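Local coordinates for DNA gyrase, B subunit, truncated (Myxococcus xanthus, PDB 3CWV), which probably catalyses the ATP-dependent breakage, passage and rejoining of double-stranded DNA, as the ATP-binding subunit of a type II topoisomerase, at residues L56-D61 with L167-A172; E226-D231 with L243-D248; V239-Q244 with A302-S307. All blocks are in the same frame, centred on the assembly; numbering follows the deposited sequence.

Contact 1 joins a strand of the eight-stranded sheet of the N-terminal ATPase domain to a helix. Contacts 2 and 3 lie in the separate five-stranded sheet of the following transducer domain, their centres about 34 and about 30 Å from that of contact 1. Contact 3 is core, with every touching residue buried, whereas contacts 1 and 2 are partly buried. Contacts 2 and 3 share strand 237-245 and residues L243 and Q244: one edge of that strand pairs with 228-234, the other with 300-307. Their chemistry is mainly backbone pairing, a single bridge in contact 2 and five in contact 3. Contact 1 instead works mainly through an arginine, a valine and a water.

Contact 1: L56-D61 with L167-A172; sequences LEVGGD and LAFDRA
V58 and R171 make the tight part of this contact. The valine methyl CG1 sits over the centre of one face of the R171 guanidinium, with CG1 3.7 Å from R171 CZ and 3.8 Å from R171 NE. V58 holds CG1 anti to its backbone N (chi1 -171°), while the arginine chain bends at chi2 and again at chi3 before the guanidinium meets the methyl group. The methyl packs against the flat of the guanidinium, and F169 O lies at the guanidinium edge, in its plane. F169 adds a looser apolar touch, F169 CD2 lying 4.4 Å from V58 CG1.

Toward G59 and G60 the packing thins. R171 NH1 lies 3.6 Å from G59 O and 4.3 Å from G60 CA, the latter at the guanidinium edge, and G60 is exposed. Here a water takes over: it accepts from R171 NH1 at 2.8 Å and donates to V58 O at 3.0 Å, linking the arginine to the backbone where the strand gives way to loop. D170, the N-cap residue of helix 171-184, accepts from R173 N through OD1 and fixes the helix start from which R171 extends.

The contact thus joins the end of strand 53-58 to the start of helix 171-184 in the ATPase domain. V58 also packs on I64 of strand 64-70 and F192 of strand 189-194, and R171 touches F192 and D194. F169 reaches helix 28-47, resting on L31 and V35 and meeting H32 edge-to-face.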
ATOM      1  N   LEU A  56       3.743  -4.917 -12.279  1.00 23.15           N
ATOM      2  CA  LEU A  56       3.772  -6.255 -11.714  1.00 22.09           C
ATOM      3  C   LEU A  56       3.394  -7.247 -12.819  1.00 25.24           C
ATOM      4  O   LEU A  56       2.383  -7.088 -13.531  1.00 24.01           O
ATOM      5  CB  LEU A  56       2.808  -6.366 -10.525  1.00 19.57           C
ATOM      6  CG  LEU A  56       2.719  -7.762  -9.910  1.00 25.86           C
ATOM      7  CD1 LEU A  56       4.073  -8.084  -9.237  1.00 20.91           C
ATOM      8  CD2 LEU A  56       1.588  -7.896  -8.892  1.00 24.57           C
ATOM      9  N   GLU A  57       4.197  -8.283 -12.955  1.00 25.68           N
ATOM     10  CA  GLU A  57       4.010  -9.229 -14.046  1.00 30.11           C
ATOM     11  C   GLU A  57       4.009 -10.642 -13.482  1.00 31.74           C
ATOM     12  O   GLU A  57       4.909 -11.035 -12.730  1.00 28.46           O
ATOM     13  CB  GLU A  57       5.146  -9.032 -15.037  1.00 30.65           C
ATOM     14  CG  GLU A  57       5.032  -9.702 -16.346  1.00 43.11           C
ATOM     15  CD  GLU A  57       6.145  -9.227 -17.270  1.00 51.38           C
ATOM     16  OE1 GLU A  57       7.159  -9.951 -17.410  1.00 56.99           O
ATOM     17  OE2 GLU A  57       6.018  -8.110 -17.820  1.00 52.05           O
ATOM     18  N   VAL A  58       2.972 -11.402 -13.823  1.00 33.93           N
ATOM     19  CA  VAL A  58       2.894 -12.817 -13.445  1.00 35.91           C
ATOM     20  C   VAL A  58       3.039 -13.650 -14.726  1.00 36.93           C
ATOM     21  O   VAL A  58       2.397 -13.374 -15.734  1.00 36.80           O
ATOM     22  CB  VAL A  58       1.565 -13.153 -12.714  1.00 36.82           C
ATOM     23  CG1 VAL A  58       1.601 -14.564 -12.136  1.00 39.69           C
ATOM     24  CG2 VAL A  58       1.325 -12.167 -11.616  1.00 37.75           C
ATOM     25  N   GLY A  59       3.928 -14.622 -14.695  1.00 37.79           N
ATOM     26  CA  GLY A  59       4.143 -15.469 -15.853  1.00 42.37           C
ATOM     27  C   GLY A  59       3.465 -16.802 -15.626  1.00 44.38           C
ATOM     28  O   GLY A  59       3.050 -17.116 -14.501  1.00 43.59           O
ATOM     29  N   GLY A  60       3.362 -17.590 -16.695  1.00 47.11           N
ATOM     30  CA  GLY A  60       2.801 -18.940 -16.620  1.00 47.33           C
ATOM     31  C   GLY A  60       3.659 -19.903 -15.824  1.00 47.89           C
ATOM     32  O   GLY A  60       3.164 -20.905 -15.316  1.00 51.20           O
ATOM     33  N   ASP A  61       4.947 -19.597 -15.696  1.00 47.28           N
ATOM     34  CA  ASP A  61       5.880 -20.463 -14.978  1.00 44.66           C
ATOM     35  C   ASP A  61       5.926 -20.245 -13.457  1.00 42.77           C
ATOM     36  O   ASP A  61       6.819 -20.756 -12.776  1.00 43.13           O
ATOM     37  CB  ASP A  61       7.267 -20.282 -15.561  1.00 46.83           C
ATOM     38  CG  ASP A  61       7.859 -18.925 -15.245  1.00 49.45           C
ATOM     39  OD1 ASP A  61       7.080 -17.966 -14.980  1.00 37.56           O
ATOM     40  OD2 ASP A  61       9.114 -18.847 -15.252  1.00 49.63           O
ATOM     41  N   LEU A 167       2.100 -23.109  -5.242  1.00 33.08           N
ATOM     42  CA  LEU A 167       2.916 -22.226  -6.052  1.00 34.93           C
ATOM     43  C   LEU A 167       2.098 -21.361  -7.004  1.00 34.84           C
ATOM     44  O   LEU A 167       2.645 -20.506  -7.697  1.00 34.56           O
ATOM     45  CB  LEU A 167       3.984 -23.021  -6.826  1.00 34.68           C
ATOM     46  CG  LEU A 167       4.946 -23.881  -6.009  1.00 35.65           C
ATOM     47  CD1 LEU A 167       5.790 -24.770  -6.935  1.00 37.22           C
ATOM     48  CD2 LEU A 167       5.842 -23.011  -5.061  1.00 35.98           C
ATOM     49  N   ALA A 168       0.789 -21.562  -7.038  1.00 33.35           N
ATOM     50  CA  ALA A 168      -0.035 -20.823  -7.973  1.00 32.86           C
ATOM     51  C   ALA A 168      -0.519 -19.485  -7.388  1.00 31.83           C
ATOM     52  O   ALA A 168      -1.088 -19.441  -6.318  1.00 31.21           O
ATOM     53  CB  ALA A 168      -1.217 -21.698  -8.446  1.00 34.79           C
ATOM     54  N   PHE A 169      -0.249 -18.382  -8.080  1.00 31.46           N
ATOM     55  CA  PHE A 169      -0.772 -17.084  -7.638  1.00 33.78           C
ATOM     56  C   PHE A 169      -2.197 -16.845  -8.085  1.00 33.93           C
ATOM     57  O   PHE A 169      -2.554 -17.178  -9.209  1.00 36.32           O
ATOM     58  CB  PHE A 169       0.117 -15.957  -8.159  1.00 33.26           C
ATOM     59  CG  PHE A 169       1.469 -15.944  -7.538  1.00 32.41           C
ATOM     60  CD1 PHE A 169       1.638 -15.499  -6.222  1.00 31.18           C
ATOM     61  CD2 PHE A 169       2.573 -16.406  -8.242  1.00 32.74           C
ATOM     62  CE1 PHE A 169       2.900 -15.489  -5.644  1.00 29.51           C
ATOM     63  CE2 PHE A 169       3.828 -16.407  -7.658  1.00 39.41           C
ATOM     64  CZ  PHE A 169       3.990 -15.946  -6.352  1.00 33.27           C
ATOM     65  N   ASP A 170      -3.004 -16.263  -7.200  1.00 33.28           N
ATOM     66  CA  ASP A 170      -4.351 -15.816  -7.501  1.00 33.85           C
ATOM     67  C   ASP A 170      -4.200 -14.458  -8.218  1.00 33.58           C
ATOM     68  O   ASP A 170      -3.944 -13.440  -7.568  1.00 31.00           O
ATOM     69  CB  ASP A 170      -5.116 -15.661  -6.184  1.00 33.38           C
ATOM     70  CG  ASP A 170      -6.580 -15.274  -6.377  1.00 39.52           C
ATOM     71  OD1 ASP A 170      -6.935 -14.583  -7.357  1.00 39.51           O
ATOM     72  OD2 ASP A 170      -7.395 -15.673  -5.525  1.00 41.66           O
ATOM     73  N   ARG A 171      -4.327 -14.452  -9.547  1.00 32.83           N
ATOM     74  CA  ARG A 171      -4.210 -13.219 -10.345  1.00 35.15           C
ATOM     75  C   ARG A 171      -5.168 -12.112  -9.921  1.00 34.81           C
ATOM     76  O   ARG A 171      -4.800 -10.922  -9.912  1.00 32.91           O
ATOM     77  CB  ARG A 171      -4.429 -13.487 -11.833  1.00 36.46           C
ATOM     78  CG  ARG A 171      -3.183 -13.614 -12.645  1.00 41.44           C
ATOM     79  CD  ARG A 171      -2.530 -14.924 -12.391  1.00 50.87           C
ATOM     80  NE  ARG A 171      -1.832 -15.404 -13.579  1.00 60.52           N
ATOM     81  CZ  ARG A 171      -1.155 -16.547 -13.630  1.00 62.72           C
ATOM     82  NH1 ARG A 171      -0.542 -16.906 -14.755  1.00 62.25           N
ATOM     83  NH2 ARG A 171      -1.094 -17.331 -12.554  1.00 59.03           N
ATOM     84  N   ALA A 172      -6.394 -12.503  -9.579  1.00 34.47           N
ATOM     85  CA  ALA A 172      -7.415 -11.545  -9.152  1.00 32.70           C
ATOM     86  C   ALA A 172      -7.030 -10.791  -7.890  1.00 31.00           C
ATOM     87  O   ALA A 172      -7.244  -9.568  -7.795  1.00 29.23           O
ATOM     88  CB  ALA A 172      -8.779 -12.251  -8.952  1.00 34.23           C
TER
HETATM   89  O   HOH W   1      -0.063 -14.855 -16.524  1.00 43.46           O

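Contact 2: E226-D231 with L243-D248; sequences EPVVFD and LQWCED
V228 and L243 form an antiparallel hydrogen-bonded pair in the beta hairpin of strands 228-234 and 237-245, at the edge of the transducer-domain sheet. Both backbone groups of each residue are satisfied across the pair. V228 N donates to L243 O at 2.9 Å and L243 N to V228 O at 2.8 Å. The next link along the hairpin is between F230 and C241, while on the opposite edge of its strand Q244 bonds to the backbone of T301. Past the pair, the H224 imidazole bonds to W245 N through NE2 and to E226 O through ND1, and W245 NE1 is satisfied by V296 O.

The same side of the sheet as V228 and L243 carries an apolar cluster. V228 CG2 meets the indole edge of W245 at CZ3 (4.4 Å), and L243 CD1 lies 4.5 Å from F230 CE2. V228, F230 and L243 all pack on helix 328-345.

The Q244 amide has two acceptors for NE2, H224 O and W245 O; the latter, 3.0 Å from NE2, has the donor 37° above its carbonyl plane. The other amide tip abuts a proline, which has no N-H to offer: Q244 OE1 lies 3.4 Å from P227 CG.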
ATOM      1  N   GLU A 226     -20.188  13.418  -5.610  1.00 41.64           N
ATOM      2  CA  GLU A 226     -18.747  13.446  -5.373  1.00 43.11           C
ATOM      3  C   GLU A 226     -18.472  13.085  -3.915  1.00 42.06           C
ATOM      4  O   GLU A 226     -19.180  13.554  -3.007  1.00 39.70           O
ATOM      5  CB  GLU A 226     -18.179  14.828  -5.732  1.00 45.23           C
ATOM      6  CG  GLU A 226     -16.808  14.803  -6.391  1.00 53.42           C
ATOM      7  CD  GLU A 226     -16.788  14.064  -7.727  1.00 61.28           C
ATOM      8  OE1 GLU A 226     -17.698  14.276  -8.563  1.00 65.18           O
ATOM      9  OE2 GLU A 226     -15.850  13.272  -7.947  1.00 65.46           O
ATOM     10  N   PRO A 227     -17.467  12.210  -3.677  1.00 39.96           N
ATOM     11  CA  PRO A 227     -17.195  11.854  -2.291  1.00 37.08           C
ATOM     12  C   PRO A 227     -16.730  13.060  -1.495  1.00 33.40           C
ATOM     13  O   PRO A 227     -16.180  14.022  -2.065  1.00 32.48           O
ATOM     14  CB  PRO A 227     -16.073  10.798  -2.412  1.00 37.96           C
ATOM     15  CG  PRO A 227     -16.244  10.232  -3.798  1.00 37.65           C
ATOM     16  CD  PRO A 227     -16.588  11.474  -4.607  1.00 39.82           C
ATOM     17  N   VAL A 228     -16.973  13.029  -0.194  1.00 34.14           N
ATOM     18  CA  VAL A 228     -16.354  14.004   0.703  1.00 34.38           C
ATOM     19  C   VAL A 228     -14.891  13.602   0.886  1.00 35.83           C
ATOM     20  O   VAL A 228     -14.616  12.449   1.187  1.00 35.67           O
ATOM     21  CB  VAL A 228     -17.040  14.041   2.074  1.00 34.18           C
ATOM     22  CG1 VAL A 228     -16.339  15.056   2.985  1.00 36.78           C
ATOM     23  CG2 VAL A 228     -18.513  14.384   1.932  1.00 35.72           C
ATOM     24  N   VAL A 229     -13.961  14.539   0.713  1.00 35.13           N
ATOM     25  CA  VAL A 229     -12.539  14.196   0.731  1.00 36.07           C
ATOM     26  C   VAL A 229     -11.728  15.143   1.604  1.00 36.83           C
ATOM     27  O   VAL A 229     -12.047  16.328   1.713  1.00 36.13           O
ATOM     28  CB  VAL A 229     -11.918  14.186  -0.698  1.00 36.17           C
ATOM     29  CG1 VAL A 229     -12.737  13.317  -1.619  1.00 37.89           C
ATOM     30  CG2 VAL A 229     -11.834  15.587  -1.278  1.00 43.19           C
ATOM     31  N   PHE A 230     -10.679  14.611   2.221  1.00 34.95           N
ATOM     32  CA  PHE A 230      -9.693  15.406   2.956  1.00 34.38           C
ATOM     33  C   PHE A 230      -8.306  14.874   2.649  1.00 34.11           C
ATOM     34  O   PHE A 230      -8.137  13.679   2.373  1.00 32.90           O
ATOM     35  CB  PHE A 230      -9.949  15.336   4.462  1.00 36.38           C
ATOM     36  CG  PHE A 230     -11.303  15.827   4.866  1.00 38.57           C
ATOM     37  CD1 PHE A 230     -11.593  17.189   4.854  1.00 39.69           C
ATOM     38  CD2 PHE A 230     -12.284  14.935   5.264  1.00 39.49           C
ATOM     39  CE1 PHE A 230     -12.841  17.648   5.229  1.00 41.43           C
ATOM     40  CE2 PHE A 230     -13.537  15.395   5.638  1.00 44.78           C
ATOM     41  CZ  PHE A 230     -13.813  16.750   5.616  1.00 39.88           C
ATOM     42  N   ASP A 231      -7.321  15.764   2.630  1.00 30.68           N
ATOM     43  CA  ASP A 231      -5.944  15.362   2.439  1.00 34.84           C
ATOM     44  C   ASP A 231      -5.135  16.420   3.158  1.00 35.63           C
ATOM     45  O   ASP A 231      -5.133  17.573   2.733  1.00 34.54           O
ATOM     46  CB  ASP A 231      -5.579  15.375   0.946  1.00 34.15           C
ATOM     47  CG  ASP A 231      -4.124  14.983   0.678  1.00 39.57           C
ATOM     48  OD1 ASP A 231      -3.365  14.591   1.613  1.00 37.22           O
ATOM     49  OD2 ASP A 231      -3.726  15.070  -0.507  1.00 40.61           O
ATOM     50  N   LEU A 243     -15.319   9.865   1.983  1.00 30.13           N
ATOM     51  CA  LEU A 243     -16.586   9.334   2.485  1.00 28.93           C
ATOM     52  C   LEU A 243     -17.672   9.443   1.403  1.00 30.52           C
ATOM     53  O   LEU A 243     -17.812  10.473   0.750  1.00 32.95           O
ATOM     54  CB  LEU A 243     -17.043  10.072   3.757  1.00 27.84           C
ATOM     55  CG  LEU A 243     -16.096  10.071   4.972  1.00 31.51           C
ATOM     56  CD1 LEU A 243     -15.252  11.339   4.975  1.00 36.56           C
ATOM     57  CD2 LEU A 243     -16.909  10.007   6.257  1.00 40.58           C
ATOM     58  N   GLN A 244     -18.453   8.388   1.253  1.00 31.20           N
ATOM     59  CA  GLN A 244     -19.457   8.329   0.203  1.00 35.18           C
ATOM     60  C   GLN A 244     -20.670   7.575   0.720  1.00 35.40           C
ATOM     61  O   GLN A 244     -20.572   6.390   1.043  1.00 35.69           O
ATOM     62  CB  GLN A 244     -18.894   7.622  -1.047  1.00 34.64           C
ATOM     63  CG  GLN A 244     -19.932   7.436  -2.167  1.00 35.11           C
ATOM     64  CD  GLN A 244     -20.366   8.763  -2.748  1.00 35.62           C
ATOM     65  OE1 GLN A 244     -19.559   9.483  -3.314  1.00 36.05           O
ATOM     66  NE2 GLN A 244     -21.638   9.108  -2.573  1.00 37.43           N
ATOM     67  N   TRP A 245     -21.802   8.280   0.803  1.00 36.09           N
ATOM     68  CA  TRP A 245     -23.063   7.705   1.227  1.00 36.92           C
ATOM     69  C   TRP A 245     -23.897   7.309   0.025  1.00 38.90           C
ATOM     70  O   TRP A 245     -23.921   8.009  -0.985  1.00 39.46           O
ATOM     71  CB  TRP A 245     -23.856   8.691   2.078  1.00 36.30           C
ATOM     72  CG  TRP A 245     -23.395   8.794   3.496  1.00 33.71           C
ATOM     73  CD1 TRP A 245     -23.783   8.013   4.545  1.00 35.71           C
ATOM     74  CD2 TRP A 245     -22.476   9.747   4.025  1.00 33.22           C
ATOM     75  NE1 TRP A 245     -23.172   8.428   5.699  1.00 33.36           N
ATOM     76  CE2 TRP A 245     -22.353   9.488   5.404  1.00 33.55           C
ATOM     77  CE3 TRP A 245     -21.737  10.793   3.466  1.00 33.93           C
ATOM     78  CZ2 TRP A 245     -21.520  10.233   6.233  1.00 32.11           C
ATOM     79  CZ3 TRP A 245     -20.912  11.537   4.297  1.00 33.58           C
ATOM     80  CH2 TRP A 245     -20.811  11.248   5.662  1.00 36.05           C
ATOM     81  N   CYS A 246     -24.562   6.168   0.157  1.00 41.85           N
ATOM     82  CA  CYS A 246     -25.446   5.624  -0.853  1.00 44.92           C
ATOM     83  C   CYS A 246     -26.719   5.232  -0.119  1.00 48.34           C
ATOM     84  O   CYS A 246     -26.719   5.136   1.105  1.00 48.43           O
ATOM     85  CB  CYS A 246     -24.821   4.400  -1.519  1.00 43.58           C
ATOM     86  SG  CYS A 246     -23.265   4.739  -2.386  1.00 40.99           S
ATOM     87  N   GLU A 247     -27.808   5.006  -0.843  1.00 52.81           N
ATOM     88  CA  GLU A 247     -29.039   4.641  -0.153  1.00 57.64           C
ATOM     89  C   GLU A 247     -29.242   3.136  -0.078  1.00 59.50           C
ATOM     90  O   GLU A 247     -30.112   2.569  -0.744  1.00 62.10           O
ATOM     91  CB  GLU A 247     -30.262   5.378  -0.705  1.00 58.28           C
ATOM     92  CG  GLU A 247     -30.419   5.349  -2.200  1.00 61.53           C
ATOM     93  CD  GLU A 247     -31.881   5.405  -2.612  1.00 69.41           C
ATOM     94  OE1 GLU A 247     -32.219   4.896  -3.713  1.00 68.18           O
ATOM     95  OE2 GLU A 247     -32.688   5.950  -1.819  1.00 69.35           O
ATOM     96  N   ASP A 248     -28.411   2.499   0.741  1.00 62.05           N
ATOM     97  CA  ASP A 248     -28.553   1.087   1.079  1.00 62.86           C
ATOM     98  C   ASP A 248     -28.121   0.832   2.524  1.00 63.57           C
ATOM     99  O   ASP A 248     -27.805   1.765   3.268  1.00 62.38           O
ATOM    100  CB  ASP A 248     -27.804   0.179   0.093  1.00 64.34           C
ATOM    101  CG  ASP A 248     -26.367   0.627  -0.166  1.00 67.07           C
ATOM    102  OD1 ASP A 248     -25.917   0.513  -1.328  1.00 67.74           O
ATOM    103  OD2 ASP A 248     -25.687   1.087   0.781  1.00 70.02           O
TER

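Contact 3: V239-Q244 with A302-S307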
ATOM      1  N   VAL A 239      -2.659  12.387   6.009  1.00 26.58           N
ATOM      2  CA  VAL A 239      -3.930  11.736   6.270  1.00 28.32           C
ATOM      3  C   VAL A 239      -4.803  12.013   5.061  1.00 29.87           C
ATOM      4  O   VAL A 239      -4.950  13.165   4.667  1.00 27.87           O
ATOM      5  CB  VAL A 239      -4.579  12.290   7.533  1.00 29.45           C
ATOM      6  CG1 VAL A 239      -5.972  11.681   7.752  1.00 32.43           C
ATOM      7  CG2 VAL A 239      -3.670  12.041   8.751  1.00 31.35           C
ATOM      8  N   GLN A 240      -5.307  10.949   4.437  1.00 29.37           N
ATOM      9  CA  GLN A 240      -6.178  11.055   3.264  1.00 30.73           C
ATOM     10  C   GLN A 240      -7.447  10.304   3.599  1.00 31.85           C
ATOM     11  O   GLN A 240      -7.408   9.198   4.140  1.00 27.54           O
ATOM     12  CB  GLN A 240      -5.530  10.423   2.039  1.00 33.62           C
ATOM     13  CG  GLN A 240      -4.199  11.031   1.629  1.00 35.53           C
ATOM     14  CD  GLN A 240      -3.466  10.165   0.624  1.00 42.81           C
ATOM     15  OE1 GLN A 240      -2.726   9.240   0.991  1.00 41.95           O
ATOM     16  NE2 GLN A 240      -3.662  10.464  -0.660  1.00 37.22           N
ATOM     17  N   CYS A 241      -8.584  10.900   3.285  1.00 33.21           N
ATOM     18  CA  CYS A 241      -9.843  10.351   3.690  1.00 31.93           C
ATOM     19  C   CYS A 241     -10.894  10.583   2.588  1.00 33.05           C
ATOM     20  O   CYS A 241     -10.869  11.610   1.903  1.00 29.80           O
ATOM     21  CB  CYS A 241     -10.251  11.028   5.003  1.00 35.02           C
ATOM     22  SG  CYS A 241     -11.830  10.568   5.575  1.00 48.66           S
ATOM     23  N   ALA A 242     -11.788   9.615   2.402  1.00 30.02           N
ATOM     24  CA  ALA A 242     -12.935   9.785   1.479  1.00 32.53           C
ATOM     25  C   ALA A 242     -14.180   9.177   2.104  1.00 31.95           C
ATOM     26  O   ALA A 242     -14.116   8.090   2.672  1.00 31.20           O
ATOM     27  CB  ALA A 242     -12.661   9.130   0.139  1.00 31.85           C
ATOM     28  N   LEU A 243     -15.319   9.865   1.983  1.00 30.13           N
ATOM     29  CA  LEU A 243     -16.586   9.334   2.485  1.00 28.93           C
ATOM     30  C   LEU A 243     -17.672   9.443   1.403  1.00 30.52           C
ATOM     31  O   LEU A 243     -17.812  10.473   0.750  1.00 32.95           O
ATOM     32  CB  LEU A 243     -17.043  10.072   3.757  1.00 27.84           C
ATOM     33  CG  LEU A 243     -16.096  10.071   4.972  1.00 31.51           C
ATOM     34  CD1 LEU A 243     -15.252  11.339   4.975  1.00 36.56           C
ATOM     35  CD2 LEU A 243     -16.909  10.007   6.257  1.00 40.58           C
ATOM     36  N   GLN A 244     -18.453   8.388   1.253  1.00 31.20           N
ATOM     37  CA  GLN A 244     -19.457   8.329   0.203  1.00 35.18           C
ATOM     38  C   GLN A 244     -20.670   7.575   0.720  1.00 35.40           C
ATOM     39  O   GLN A 244     -20.572   6.390   1.043  1.00 35.69           O
ATOM     40  CB  GLN A 244     -18.894   7.622  -1.047  1.00 34.64           C
ATOM     41  CG  GLN A 244     -19.932   7.436  -2.167  1.00 35.11           C
ATOM     42  CD  GLN A 244     -20.366   8.763  -2.748  1.00 35.62           C
ATOM     43  OE1 GLN A 244     -19.559   9.483  -3.314  1.00 36.05           O
ATOM     44  NE2 GLN A 244     -21.638   9.108  -2.573  1.00 37.43           N
ATOM     45  N   ALA A 302     -16.434   4.436   3.522  1.00 33.25           N
ATOM     46  CA  ALA A 302     -15.421   5.380   4.001  1.00 30.73           C
ATOM     47  C   ALA A 302     -14.030   4.732   3.950  1.00 32.40           C
ATOM     48  O   ALA A 302     -13.866   3.533   4.227  1.00 31.47           O
ATOM     49  CB  ALA A 302     -15.753   5.846   5.431  1.00 30.28           C
ATOM     50  N   ILE A 303     -13.041   5.525   3.554  1.00 30.51           N
ATOM     51  CA  ILE A 303     -11.666   5.061   3.486  1.00 28.50           C
ATOM     52  C   ILE A 303     -10.794   6.091   4.201  1.00 28.60           C
ATOM     53  O   ILE A 303     -10.916   7.298   3.944  1.00 27.15           O
ATOM     54  CB  ILE A 303     -11.183   4.920   2.018  1.00 26.76           C
ATOM     55  CG1 ILE A 303     -12.140   4.035   1.198  1.00 27.21           C
ATOM     56  CG2 ILE A 303      -9.745   4.355   1.977  1.00 27.29           C
ATOM     57  CD1 ILE A 303     -11.921   4.111  -0.289  1.00 30.22           C
ATOM     58  N   VAL A 304      -9.932   5.613   5.103  1.00 27.50           N
ATOM     59  CA  VAL A 304      -9.035   6.472   5.871  1.00 26.35           C
ATOM     60  C   VAL A 304      -7.601   5.904   5.814  1.00 28.43           C
ATOM     61  O   VAL A 304      -7.364   4.806   6.281  1.00 26.12           O
ATOM     62  CB  VAL A 304      -9.475   6.555   7.362  1.00 27.78           C
ATOM     63  CG1 VAL A 304      -8.479   7.416   8.148  1.00 23.56           C
ATOM     64  CG2 VAL A 304     -10.942   7.086   7.509  1.00 26.46           C
ATOM     65  N   ALA A 305      -6.654   6.648   5.238  1.00 25.85           N
ATOM     66  CA  ALA A 305      -5.294   6.160   5.037  1.00 27.98           C
ATOM     67  C   ALA A 305      -4.316   7.161   5.643  1.00 28.73           C
ATOM     68  O   ALA A 305      -4.351   8.344   5.305  1.00 29.32           O
ATOM     69  CB  ALA A 305      -4.979   5.996   3.527  1.00 23.82           C
ATOM     70  N   VAL A 306      -3.459   6.685   6.542  1.00 27.73           N
ATOM     71  CA  VAL A 306      -2.397   7.552   7.073  1.00 27.42           C
ATOM     72  C   VAL A 306      -1.077   7.032   6.545  1.00 25.69           C
ATOM     73  O   VAL A 306      -0.936   5.851   6.284  1.00 23.66           O
ATOM     74  CB  VAL A 306      -2.447   7.657   8.629  1.00 27.29           C
ATOM     75  CG1 VAL A 306      -2.224   6.292   9.283  1.00 28.50           C
ATOM     76  CG2 VAL A 306      -1.441   8.717   9.154  1.00 28.51           C
ATOM     77  N   SER A 307      -0.116   7.914   6.309  1.00 24.95           N
ATOM     78  CA  SER A 307       1.153   7.430   5.827  1.00 24.58           C
ATOM     79  C   SER A 307       2.242   8.321   6.431  1.00 26.56           C
ATOM     80  O   SER A 307       1.942   9.444   6.839  1.00 25.26           O
ATOM     81  CB  SER A 307       1.175   7.468   4.290  1.00 24.84           C
ATOM     82  OG  SER A 307       1.240   8.811   3.794  1.00 29.18           O
TER
HETATM   83  O   HOH W   2      -1.715   8.905   3.403  1.00 30.69           O
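Q240 with A305 and A242 with I303 are the two hydrogen-bonded pairs that zip strand 237-245 to strand 300-307; the segments 239-244 and 302-307 run antiparallel at 177°. All four N-H...O bonds are 2.9 Å: Q240 N to A305 O, A305 N to Q240 O, A242 N to I303 O and I303 N to A242 O. The Q240-A305 bonds are the straighter at the hydrogen. In the alternating non-hydrogen-bonded pairs, CA-H groups approach the same carbonyls, as where C241 CA lies 3.2 Å from I303 O and A302 CA lies 3.3 Å from A242 O.

Side chains of those pairs meet on one face of the sheet. V239 CG2 touches V306 CG2 at 4.0 Å, the V306 methyl being anti to its own backbone N while CG1 takes the crowded position between N and the carbonyl carbon (chi1 62°). C241 SG lies 4.1 Å from V304 CG2, and L243 CG lies 4.3 Å from A302 CB. A water links Q240 OE1, 2.6 Å from the water, to S307 OG.

Outward from this shell, helix 267-284 covers the valine and cysteine face: V272 meets C241, L276 meets L243, and H268 meets V304 and V306. Helix 208-217 covers I303 from the other face through V209, W212 and L216. Strand 237-245 also pairs with 228-234, and 300-307 with the parallel strand 252-257; the connection between these two parallel strands includes helix 267-284, a crossover topology.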